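Local atomic coordinates of GST N-terminal domain-containing protein (Pseudomonas syringae pv. tomato, PDB entry 3IC8), a protein that is of unknown function but has a glutathione S-transferase-like architecture and probably binds glutathione or a related thiol, perhaps as a transferase. Residues G48-T53 / I62-A67; F201-D204 / V208-W211. All coordinates share one frame; numbering follows the deposited sequence.

Contact 1 of 2, residues G48-T53 / I62-A67; sequences GGYRKT and IYCDTA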
# COMPACT_ATOMS: atom_id res chain seq x y z
N GLY A 48 -20.87 37.02 7.02
CA GLY A 48 -20.85 38.45 6.97
C GLY A 48 -20.03 39.01 5.84
O GLY A 48 -19.71 40.16 5.80
N GLY A 49 -19.74 38.18 4.87
CA GLY A 49 -18.94 38.59 3.75
C GLY A 49 -17.50 38.14 3.63
O GLY A 49 -16.92 38.34 2.60
N TYR A 50 -16.95 37.49 4.63
CA TYR A 50 -15.67 36.87 4.44
C TYR A 50 -15.91 35.73 3.49
O TYR A 50 -16.81 34.96 3.67
CB TYR A 50 -15.17 36.33 5.76
CG TYR A 50 -13.83 35.66 5.70
CD1 TYR A 50 -12.68 36.40 5.69
CD2 TYR A 50 -13.72 34.30 5.67
CE1 TYR A 50 -11.48 35.81 5.64
CE2 TYR A 50 -12.52 33.70 5.63
CZ TYR A 50 -11.39 34.47 5.62
OH TYR A 50 -10.17 33.86 5.56
N ARG A 51 -15.12 35.65 2.44
CA ARG A 51 -15.34 34.61 1.47
C ARG A 51 -14.20 33.68 1.19
O ARG A 51 -14.22 33.02 0.20
CB ARG A 51 -15.88 35.19 0.19
CG ARG A 51 -17.23 35.75 0.36
CD ARG A 51 -17.86 36.01 -0.94
NE ARG A 51 -17.24 37.12 -1.62
CZ ARG A 51 -17.64 38.37 -1.50
NH1 ARG A 51 -18.66 38.68 -0.73
NH2 ARG A 51 -17.02 39.30 -2.17
N LYS A 52 -13.20 33.63 2.04
CA LYS A 52 -12.15 32.69 1.80
C LYS A 52 -12.47 31.40 2.52
O LYS A 52 -12.75 31.39 3.69
CB LYS A 52 -10.82 33.25 2.27
CG LYS A 52 -9.67 32.67 1.54
CD LYS A 52 -8.82 31.82 2.45
CE LYS A 52 -7.51 32.47 2.72
NZ LYS A 52 -6.41 31.80 2.00
N THR A 53 -12.44 30.31 1.80
CA THR A 53 -12.88 29.05 2.31
C THR A 53 -11.70 28.17 2.12
O THR A 53 -10.82 28.53 1.42
CB THR A 53 -14.04 28.55 1.52
OG1 THR A 53 -13.72 28.58 0.15
CG2 THR A 53 -15.20 29.44 1.73
N ILE A 62 -19.29 30.32 13.33
CA ILE A 62 -18.62 30.24 12.07
C ILE A 62 -17.16 30.50 12.29
O ILE A 62 -16.80 31.46 12.89
CB ILE A 62 -19.23 31.24 11.10
CG1 ILE A 62 -20.52 30.68 10.57
CG2 ILE A 62 -18.36 31.44 9.93
CD1 ILE A 62 -21.70 31.14 11.25
N TYR A 63 -16.32 29.61 11.79
CA TYR A 63 -14.89 29.73 11.97
C TYR A 63 -14.17 29.95 10.67
O TYR A 63 -14.29 29.18 9.77
CB TYR A 63 -14.36 28.48 12.65
CG TYR A 63 -14.92 28.25 14.01
CD1 TYR A 63 -14.23 28.60 15.12
CD2 TYR A 63 -16.15 27.69 14.17
CE1 TYR A 63 -14.73 28.39 16.33
CE2 TYR A 63 -16.64 27.48 15.37
CZ TYR A 63 -15.93 27.83 16.45
OH TYR A 63 -16.44 27.62 17.69
N CYS A 64 -13.42 31.03 10.61
CA CYS A 64 -12.75 31.52 9.43
C CYS A 64 -11.29 31.31 9.55
O CYS A 64 -10.72 31.58 10.56
CB CYS A 64 -12.99 33.01 9.28
SG CYS A 64 -14.64 33.51 9.06
N ASP A 65 -10.67 30.80 8.51
CA ASP A 65 -9.25 30.63 8.48
C ASP A 65 -8.90 29.26 8.96
O ASP A 65 -9.29 28.86 10.03
CB ASP A 65 -8.55 31.67 9.33
CG ASP A 65 -7.09 31.77 9.02
OD1 ASP A 65 -6.72 32.41 8.05
OD2 ASP A 65 -6.28 31.19 9.73
N THR A 66 -8.17 28.52 8.15
CA THR A 66 -7.85 27.16 8.50
C THR A 66 -7.01 27.05 9.73
O THR A 66 -7.07 26.09 10.42
CB THR A 66 -7.26 26.35 7.35
OG1 THR A 66 -5.94 26.80 7.07
CG2 THR A 66 -8.09 26.52 6.18
N ALA A 67 -6.20 28.04 10.00
CA ALA A 67 -5.37 27.95 11.17
C ALA A 67 -6.19 27.91 12.44
O ALA A 67 -5.88 27.22 13.36
CB ALA A 67 -4.43 29.08 11.18
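Tyr50 and Cys64 meet where the irregular chain 48-53, which follows helix 41-47, passes the turn between strand 61-63 and helix 66-76, a turn in which Asp65 takes up a positive phi of 93°. Two glycines, Gly48 and Gly49, lead the chain out of the helix and into Tyr50. With CG trans to the backbone N and next to the carbonyl carbon (chi1 -180°), the Tyr50 ring extends toward Cys64, whose CB and SG lie on one side of its plane; Lys52 N lies 3.6 Å off the other. Cys64 SG lies 3.6 Å from Tyr50 CD2, while Cys64 CB rests against Tyr50 CE2 at 3.7 Å. The sulfur stands 4.2 Å from the ring centroid of Tyr50, inclined 37° from the normal, so this is an oblique sulfur-aromatic contact, with an off-centre CH-pi approach by the methylene. Strand 296-300 packs on Cys64 through Val298 and Phe300. Tyr50 OH comes only within 4.3 Å of Asp65 N, a proximity and not a bond. Asp65 instead caps the helix that follows, its OD2 taking a weak bond from Ala67 N at 3.2 Å. The whole illustrates a thioredoxin-like fold of the glutathione S-transferase type, in which the acidic residue with positive phi and the hydroxyl residue after it, here Asp65 and Thr66, occupy the turn that in relatives commonly receives the gamma-glutamyl end of glutathione.

Contact 2 of 2, residues F201-D204 / V208-W211; sequences FVDD and VSVW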
# COMPACT_ATOMS: atom_id res chain seq x y z
N PHE A 201 10.00 17.53 -8.30
CA PHE A 201 10.30 18.41 -7.22
C PHE A 201 10.07 17.74 -5.87
O PHE A 201 10.77 18.03 -4.94
CB PHE A 201 9.50 19.69 -7.32
CG PHE A 201 9.95 20.58 -8.38
CD1 PHE A 201 11.20 21.11 -8.36
CD2 PHE A 201 9.11 20.92 -9.40
CE1 PHE A 201 11.60 21.94 -9.33
CE2 PHE A 201 9.51 21.72 -10.36
CZ PHE A 201 10.76 22.24 -10.34
N VAL A 202 9.13 16.82 -5.83
CA VAL A 202 9.01 15.91 -4.72
C VAL A 202 9.71 14.57 -4.87
O VAL A 202 10.40 14.14 -4.00
CB VAL A 202 7.57 15.63 -4.43
CG1 VAL A 202 7.45 14.86 -3.20
CG2 VAL A 202 6.82 16.86 -4.34
N ASP A 203 9.52 13.90 -5.99
CA ASP A 203 9.93 12.51 -6.16
C ASP A 203 11.44 12.27 -6.11
O ASP A 203 11.88 11.19 -5.86
CB ASP A 203 9.28 11.90 -7.40
CG ASP A 203 7.79 11.70 -7.24
OD1 ASP A 203 7.30 11.78 -6.13
OD2 ASP A 203 7.10 11.47 -8.22
N ASP A 204 12.20 13.33 -6.35
CA ASP A 204 13.64 13.32 -6.31
C ASP A 204 14.19 13.13 -4.93
O ASP A 204 15.35 12.85 -4.77
CB ASP A 204 14.21 14.59 -6.87
CG ASP A 204 14.22 14.58 -8.33
OD1 ASP A 204 14.74 15.51 -8.94
OD2 ASP A 204 13.67 13.65 -8.88
N VAL A 208 11.10 11.97 1.45
CA VAL A 208 9.99 12.86 1.43
C VAL A 208 8.75 12.25 0.82
O VAL A 208 7.66 12.44 1.30
CB VAL A 208 10.37 14.09 0.68
CG1 VAL A 208 9.34 15.13 0.80
CG2 VAL A 208 11.64 14.60 1.20
N SER A 209 8.93 11.53 -0.25
CA SER A 209 7.83 10.93 -0.97
C SER A 209 7.10 9.88 -0.14
O SER A 209 5.91 9.79 -0.17
CB SER A 209 8.36 10.35 -2.28
OG SER A 209 7.35 10.23 -3.25
N VAL A 210 7.85 9.09 0.61
CA VAL A 210 7.28 8.12 1.50
C VAL A 210 6.50 8.77 2.62
O VAL A 210 5.43 8.35 2.95
CB VAL A 210 8.38 7.27 2.09
CG1 VAL A 210 7.94 6.52 3.29
CG2 VAL A 210 8.93 6.38 1.08
N TRP A 211 7.07 9.80 3.20
CA TRP A 211 6.45 10.56 4.25
C TRP A 211 5.21 11.22 3.76
O TRP A 211 4.23 11.30 4.47
CB TRP A 211 7.42 11.60 4.82
CG TRP A 211 6.74 12.68 5.57
CD1 TRP A 211 6.36 12.63 6.84
CD2 TRP A 211 6.37 13.95 5.09
NE1 TRP A 211 5.77 13.78 7.20
CE2 TRP A 211 5.77 14.62 6.13
CE3 TRP A 211 6.48 14.60 3.86
CZ2 TRP A 211 5.27 15.87 6.00
CZ3 TRP A 211 5.99 15.83 3.74
CH2 TRP A 211 5.39 16.46 4.79
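Asp203 and Ser209 supply the polar half of this contact, and Val202 and Val208 the apolar half. The two segments approach most closely at the CA atoms of Asp203 and Ser209, 5.8 Å apart across the short link between helix 200-203 and helix 206-216. The hydroxyl of Ser209 donates to the carboxylate: OG to Asp203 OD1 is 3.3 Å, a long, weak bond. The CB of Asp203 leads away from the neighbouring helix, yet with chi1 at -69° CG stands beside the residue's own N and OD1 is carried back toward the serine. Stronger partners pull on the same group. Lys193 forms a salt bridge with OD1, whereas OD2 is hydrogen-bonded to Ser36 and Tyr9 of the second subunit, so both carboxylate oxygens are engaged and the serine bond is a minor part of the grip. Such a short helix followed directly by a longer one belongs here to the all-helical C-terminal domain of the glutathione S-transferase fold, and its aspartate ties that domain to the neighbouring subunit. On the apolar side, the two valines touch loosely by one methyl each, CG1 of Val202 lying 4.4 Å from CG1 of Val208. Both are buried against helix 180-193, Val202 on Leu192 and Val208 on Leu189, with Leu163 of helix 149-167 also packing on Val208. One turn farther on, buried Trp211 continues this packing on Leu189 and Val185, and hydrogen-bonds through NE1 to Asp182 in the first turn of helix 180-193.

Contacts 1 and 2 follow one another along the chain, contact 1 being complete well before contact 2 begins in the sequence, and they fall in the two halves of the glutathione S-transferase architecture. Their centres lie 31 Å apart and their nearest atoms about 16 Å, so neither bears on the other directly. Contact 1 sits in the thioredoxin-like N-terminal domain, beside the middle of the mixed sheet, where strand 61-63 runs between 55-58 and 296-300, the latter from the far C-terminal part of the chain. Contact 2 lies far from the centre of the chain, in the helical domain, and shares neither helix nor strand with it. Contact 1 thus adjoins a turn that in relatives receives glutathione, while contact 2 reaches a second subunit.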